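Local coordinates for hypothetical protein Atu0636 (Agrobacterium tumefaciens, PDB 2OZV) that is probably a methyltransferase, predicted to transfer methyl groups to oxygen atoms of a substrate not yet identified, at residues Phe186-Pro198 / Ala215-Gly229. Numbering follows the deposited sequence. Where two conformers were deposited one is given.
Sequences FGGLEITLIHPRP and ARLTFRAPLIMHETG
Glu-190 to Ile-191 pairs in parallel with Thr-218 to Phe-219, and Ile-194 to His-195 with Leu-223 to Ile-224. Between the two pairings the register shifts by one residue, where residues 220-222 run past Thr-192 and Leu-193. Backbone bonds run through both. Ile-191 N donates to Thr-218 O, and Ile-191 O accepts Arg-220 N. His-195 N donates to Leu-223 O at 2.9 Å, and His-195 O accepts Met-225 N. At the break, a water accepts from Leu-193 N and donates to Ile-191 O and Arg-220 O, bridging the slip.

One salt bridge crosses the pair. Arg-220 NH1 meets Glu-190 OE1 at 2.8 Å, from the syn side but tilted out of the carboxylate plane, while OE1 lies in the guanidinium plane. The two planes stand 89° apart. Bends at chi2 (-73°) and chi3 (-52°) carry the arginine across the end of the extended glutamate. Asn-250 N binds Glu-190 OE2, and Ala-248 O also accepts from Arg-220 NH1, so both charged groups have second partners.

Apolar packing divides between the two faces. On one, Ile-191 CD1 lies over the Phe-219 ring, 4.1 Å from its centroid, in a CH-pi contact. Leu-193 CD2 meets the ring edge, 3.6 Å from Phe-219 CD2. On the other, Ile-194 CD1 touches Leu-223 CD1 at 3.7 Å, the two side chains pointing the same way. Beyond the strands, Arg-197 lays its guanidinium face against His-226 CB, with NH2 3.8 Å away.

Seven strands in the order 3-2-1-4-5-7-6, with 204-211 antiparallel, match the Rossmann-like sheet of class I methyltransferases. Strand 218-224 adds an outermost eighth beside 186-195. Helix 175-182 covers Leu-189, Ile-191 and Leu-217. The second subunit packs on Phe-219 through its Leu-193.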
loop_
_atom_site.group_PDB
_atom_site.type_symbol
_atom_site.label_atom_id
_atom_site.label_comp_id
_atom_site.label_asym_id
_atom_site.label_seq_id
_atom_site.Cartn_x
_atom_site.Cartn_y
_atom_site.Cartn_z
ATOM N N PHE B 186 4.052 14.473 -8.574
ATOM C CA PHE B 186 2.659 14.212 -8.297
ATOM C C PHE B 186 2.486 13.961 -6.817
ATOM O O PHE B 186 3.346 13.318 -6.186
ATOM C CB PHE B 186 2.197 12.955 -9.018
ATOM C CG PHE B 186 2.107 13.116 -10.495
ATOM C CD1 PHE B 186 1.013 13.763 -11.060
ATOM C CD2 PHE B 186 3.127 12.623 -11.329
ATOM C CE1 PHE B 186 0.916 13.912 -12.463
ATOM C CE2 PHE B 186 3.042 12.761 -12.720
ATOM C CZ PHE B 186 1.945 13.401 -13.293
ATOM N N GLY B 187 1.383 14.468 -6.271
ATOM C CA GLY B 187 1.042 14.224 -4.858
ATOM C C GLY B 187 -0.439 13.951 -4.712
ATOM O O GLY B 187 -1.129 13.680 -5.700
ATOM N N GLY B 188 -0.933 13.977 -3.475
ATOM C CA GLY B 188 -2.299 13.534 -3.224
ATOM C C GLY B 188 -2.607 12.139 -3.765
ATOM O O GLY B 188 -3.724 11.883 -4.228
ATOM N N LEU B 189 -1.631 11.226 -3.714
ATOM C CA LEU B 189 -1.875 9.851 -4.204
ATOM C C LEU B 189 -3.059 9.250 -3.496
ATOM O O LEU B 189 -3.183 9.352 -2.253
ATOM C CB LEU B 189 -0.653 8.942 -3.993
ATOM C CG LEU B 189 0.382 8.969 -5.141
ATOM C CD1 LEU B 189 1.021 10.343 -5.310
ATOM C CD2 LEU B 189 1.492 7.908 -4.871
ATOM N N GLU B 190 -3.932 8.640 -4.288
ATOM C CA GLU B 190 -4.977 7.775 -3.760
ATOM C C GLU B 190 -4.718 6.387 -4.289
ATOM O O GLU B 190 -4.661 6.185 -5.525
ATOM C CB GLU B 190 -6.356 8.220 -4.252
ATOM C CG GLU B 190 -6.911 9.422 -3.523
ATOM C CD GLU B 190 -8.388 9.663 -3.839
ATOM O OE1 GLU B 190 -9.053 8.793 -4.490
ATOM O OE2 GLU B 190 -8.872 10.705 -3.389
ATOM N N ILE B 191 -4.574 5.426 -3.382
ATOM C CA ILE B 191 -4.260 4.046 -3.769
ATOM C C ILE B 191 -5.458 3.177 -3.441
ATOM O O ILE B 191 -5.897 3.144 -2.283
ATOM C CB ILE B 191 -3.013 3.540 -2.982
ATOM C CG1 ILE B 191 -1.793 4.470 -3.238
ATOM C CG2 ILE B 191 -2.732 2.077 -3.323
ATOM C CD1 ILE B 191 -0.508 4.069 -2.416
ATOM N N THR B 192 -5.980 2.474 -4.443
ATOM C CA THR B 192 -7.116 1.608 -4.229
ATOM C C THR B 192 -6.711 0.167 -4.593
ATOM O O THR B 192 -6.459 -0.144 -5.767
ATOM C CB THR B 192 -8.322 2.058 -5.091
ATOM O OG1 THR B 192 -8.632 3.425 -4.817
ATOM C CG2 THR B 192 -9.534 1.159 -4.787
ATOM N N LEU B 193 -6.620 -0.698 -3.585
ATOM C CA LEU B 193 -6.328 -2.104 -3.869
ATOM C C LEU B 193 -7.556 -2.807 -4.427
ATOM O O LEU B 193 -8.701 -2.494 -4.043
ATOM C CB LEU B 193 -5.878 -2.818 -2.589
ATOM C CG LEU B 193 -4.415 -2.541 -2.123
ATOM C CD1 LEU B 193 -3.358 -2.977 -3.188
ATOM C CD2 LEU B 193 -4.123 -1.151 -1.659
ATOM N N ILE B 194 -7.295 -3.795 -5.284
ATOM C CA ILE B 194 -8.319 -4.573 -5.986
ATOM C C ILE B 194 -8.213 -6.028 -5.540
ATOM O O ILE B 194 -7.206 -6.680 -5.811
ATOM C CB ILE B 194 -8.096 -4.485 -7.525
ATOM C CG1 ILE B 194 -7.917 -3.035 -7.980
ATOM C CG2 ILE B 194 -9.224 -5.155 -8.286
ATOM C CD1 ILE B 194 -9.108 -2.151 -7.691
ATOM N N HIS B 195 -9.231 -6.534 -4.840
ATOM C CA HIS B 195 -9.195 -7.899 -4.304
ATOM C C HIS B 195 -10.226 -8.736 -5.074
ATOM O O HIS B 195 -11.291 -8.231 -5.379
ATOM C CB HIS B 195 -9.520 -7.915 -2.803
ATOM C CG HIS B 195 -8.538 -7.137 -1.953
ATOM N ND1 HIS B 195 -7.615 -7.747 -1.142
ATOM C CD2 HIS B 195 -8.308 -5.803 -1.843
ATOM C CE1 HIS B 195 -6.886 -6.823 -0.524
ATOM N NE2 HIS B 195 -7.293 -5.635 -0.927
ATOM N N PRO B 196 -9.895 -9.993 -5.427
ATOM C CA PRO B 196 -10.875 -10.728 -6.274
ATOM C C PRO B 196 -12.181 -11.105 -5.551
ATOM O O PRO B 196 -13.268 -11.111 -6.167
ATOM C CB PRO B 196 -10.119 -11.986 -6.716
ATOM C CG PRO B 196 -8.936 -12.111 -5.835
ATOM C CD PRO B 196 -8.678 -10.775 -5.144
ATOM N N ARG B 197 -12.072 -11.450 -4.276
ATOM C CA ARG B 197 -13.240 -11.712 -3.451
ATOM C C ARG B 197 -12.871 -11.523 -1.980
ATOM O O ARG B 197 -11.682 -11.425 -1.644
ATOM C CB ARG B 197 -13.873 -13.093 -3.750
ATOM C CG ARG B 197 -12.964 -14.321 -3.693
ATOM C CD ARG B 197 -13.694 -15.602 -4.218
ATOM N NE ARG B 197 -13.833 -15.663 -5.690
ATOM C CZ ARG B 197 -14.975 -15.571 -6.380
ATOM N NH1 ARG B 197 -14.955 -15.639 -7.701
ATOM N NH2 ARG B 197 -16.144 -15.426 -5.772
ATOM N N PRO B 198 -13.879 -11.468 -1.092
ATOM C CA PRO B 198 -13.603 -11.201 0.322
ATOM C C PRO B 198 -12.558 -12.151 0.907
ATOM O O PRO B 198 -12.591 -13.371 0.635
ATOM C CB PRO B 198 -14.969 -11.449 0.989
ATOM C CG PRO B 198 -15.940 -11.080 -0.117
ATOM C CD PRO B 198 -15.327 -11.688 -1.319
ATOM N N ALA B 215 -0.058 17.026 -0.979
ATOM C CA ALA B 215 -0.825 16.196 -0.034
ATOM C C ALA B 215 -0.223 14.803 0.120
ATOM O O ALA B 215 0.239 14.201 -0.877
ATOM C CB ALA B 215 -2.275 16.086 -0.472
ATOM N N ARG B 216 -0.239 14.285 1.350
ATOM C CA ARG B 216 0.265 12.944 1.639
ATOM C C ARG B 216 -0.684 11.878 1.099
ATOM O O ARG B 216 -1.876 12.131 0.898
ATOM C CB ARG B 216 0.460 12.752 3.143
ATOM C CG ARG B 216 1.485 13.687 3.740
ATOM C CD ARG B 216 2.719 12.926 4.184
ATOM N NE ARG B 216 3.508 13.688 5.147
ATOM C CZ ARG B 216 4.601 14.381 4.837
ATOM N NH1 ARG B 216 5.036 14.415 3.582
ATOM N NH2 ARG B 216 5.259 15.049 5.780
ATOM N N LEU B 217 -0.153 10.681 0.878
ATOM C CA LEU B 217 -0.925 9.635 0.267
ATOM C C LEU B 217 -2.112 9.152 1.133
ATOM O O LEU B 217 -2.142 9.329 2.378
ATOM C CB LEU B 217 -0.028 8.476 -0.158
ATOM C CG LEU B 217 0.502 7.539 0.916
ATOM C CD1 LEU B 217 -0.529 6.460 1.353
ATOM C CD2 LEU B 217 1.729 6.845 0.297
ATOM N N THR B 218 -3.068 8.538 0.457
ATOM C CA THR B 218 -4.277 7.997 1.068
ATOM C C THR B 218 -4.484 6.600 0.485
ATOM O O THR B 218 -4.341 6.433 -0.750
ATOM C CB THR B 218 -5.471 8.905 0.616
ATOM O OG1 THR B 218 -5.342 10.177 1.250
ATOM C CG2 THR B 218 -6.776 8.299 1.011
ATOM N N PHE B 219 -4.821 5.599 1.325
ATOM C CA PHE B 219 -5.366 4.351 0.797
ATOM C C PHE B 219 -6.873 4.399 0.870
ATOM O O PHE B 219 -7.471 4.467 1.968
ATOM C CB PHE B 219 -4.857 3.108 1.578
ATOM C CG PHE B 219 -3.433 2.700 1.246
ATOM C CD1 PHE B 219 -2.345 3.323 1.873
ATOM C CD2 PHE B 219 -3.193 1.688 0.297
ATOM C CE1 PHE B 219 -1.024 2.946 1.564
ATOM C CE2 PHE B 219 -1.871 1.287 0.008
ATOM C CZ PHE B 219 -0.795 1.940 0.645
ATOM N N ARG B 220 -7.509 4.320 -0.294
ATOM C CA ARG B 220 -8.984 4.292 -0.353
ATOM C C ARG B 220 -9.514 2.940 0.101
ATOM O O ARG B 220 -8.770 1.940 0.105
ATOM C CB ARG B 220 -9.454 4.559 -1.805
ATOM C CG ARG B 220 -9.092 5.950 -2.331
ATOM C CD ARG B 220 -9.942 7.054 -1.704
ATOM N NE ARG B 220 -11.380 6.768 -1.823
ATOM C CZ ARG B 220 -12.138 7.091 -2.878
ATOM N NH1 ARG B 220 -11.616 7.753 -3.916
ATOM N NH2 ARG B 220 -13.441 6.775 -2.894
ATOM N N ALA B 221 -10.793 2.875 0.473
ATOM C CA ALA B 221 -11.428 1.559 0.703
ATOM C C ALA B 221 -11.219 0.729 -0.572
ATOM O O ALA B 221 -11.261 1.270 -1.681
ATOM C CB ALA B 221 -12.937 1.702 1.010
ATOM N N PRO B 222 -10.981 -0.569 -0.421
ATOM C CA PRO B 222 -10.618 -1.366 -1.605
ATOM C C PRO B 222 -11.820 -1.695 -2.449
ATOM O O PRO B 222 -12.967 -1.558 -1.976
ATOM C CB PRO B 222 -10.052 -2.655 -0.990
ATOM C CG PRO B 222 -10.858 -2.802 0.270
ATOM C CD PRO B 222 -10.970 -1.385 0.813
ATOM N N LEU B 223 -11.567 -2.079 -3.700
ATOM C CA LEU B 223 -12.630 -2.654 -4.544
ATOM C C LEU B 223 -12.545 -4.169 -4.469
ATOM O O LEU B 223 -11.449 -4.734 -4.611
ATOM C CB LEU B 223 -12.482 -2.174 -5.973
ATOM C CG LEU B 223 -12.615 -0.661 -6.185
ATOM C CD1 LEU B 223 -12.273 -0.293 -7.622
ATOM C CD2 LEU B 223 -14.032 -0.207 -5.859
ATOM N N ILE B 224 -13.687 -4.819 -4.223
ATOM C CA ILE B 224 -13.771 -6.277 -4.209
ATOM C C ILE B 224 -14.523 -6.648 -5.477
ATOM O O ILE B 224 -15.668 -6.194 -5.686
ATOM C CB ILE B 224 -14.492 -6.806 -2.950
ATOM C CG1 ILE B 224 -13.971 -6.099 -1.674
ATOM C CG2 ILE B 224 -14.410 -8.344 -2.851
ATOM C CD1 ILE B 224 -12.526 -6.392 -1.274
HETATM N N MSE B 225 -13.878 -7.435 -6.334
HETATM C CA MSE B 225 -14.417 -7.770 -7.663
HETATM C C MSE B 225 -15.715 -8.589 -7.605
HETATM O O MSE B 225 -16.681 -8.290 -8.315
HETATM C CB MSE B 225 -13.382 -8.567 -8.459
HETATM C CG MSE B 225 -12.208 -7.779 -8.987
HETATM SE SE MSE B 225 -10.677 -8.965 -9.392
HETATM C CE MSE B 225 -11.508 -10.427 -10.364
ATOM N N HIS B 226 -15.713 -9.620 -6.767
ATOM C CA HIS B 226 -16.789 -10.626 -6.704
ATOM C C HIS B 226 -17.262 -10.911 -5.278
ATOM O O HIS B 226 -16.494 -10.772 -4.330
ATOM C CB HIS B 226 -16.304 -11.963 -7.299
ATOM C CG HIS B 226 -15.783 -11.858 -8.695
ATOM N ND1 HIS B 226 -16.610 -11.786 -9.798
ATOM C CD2 HIS B 226 -14.517 -11.820 -9.172
ATOM C CE1 HIS B 226 -15.874 -11.696 -10.893
ATOM N NE2 HIS B 226 -14.601 -11.708 -10.541
ATOM N N GLU B 227 -18.515 -11.347 -5.122
ATOM C CA GLU B 227 -18.949 -11.920 -3.847
ATOM C C GLU B 227 -18.418 -13.347 -3.806
ATOM O O GLU B 227 -18.151 -13.948 -4.863
ATOM C CB GLU B 227 -20.483 -11.945 -3.678
ATOM C CG GLU B 227 -21.221 -10.629 -3.931
ATOM C CD GLU B 227 -20.958 -9.551 -2.878
ATOM O OE1 GLU B 227 -20.407 -9.868 -1.792
ATOM O OE2 GLU B 227 -21.313 -8.372 -3.152
ATOM N N THR B 228 -18.261 -13.878 -2.594
ATOM C CA THR B 228 -17.875 -15.265 -2.398
ATOM C C THR B 228 -18.882 -16.163 -3.121
ATOM O O THR B 228 -20.094 -16.057 -2.892
ATOM C CB THR B 228 -17.846 -15.623 -0.892
ATOM O OG1 THR B 228 -17.002 -14.695 -0.193
ATOM C CG2 THR B 228 -17.325 -17.042 -0.669
ATOM N N GLY B 229 -18.384 -17.018 -4.013
ATOM C CA GLY B 229 -19.220 -18.024 -4.667
ATOM C C GLY B 229 -19.903 -17.591 -5.954
ATOM O O GLY B 229 -20.636 -18.375 -6.555
HETATM O O HOH W 1 -3.930 11.560 -0.874
HETATM O O HOH W 2 0.775 11.700 -2.111
HETATM O O HOH W 3 -6.987 0.384 -0.967
HETATM O O HOH W 4 -14.313 -15.177 -0.459
#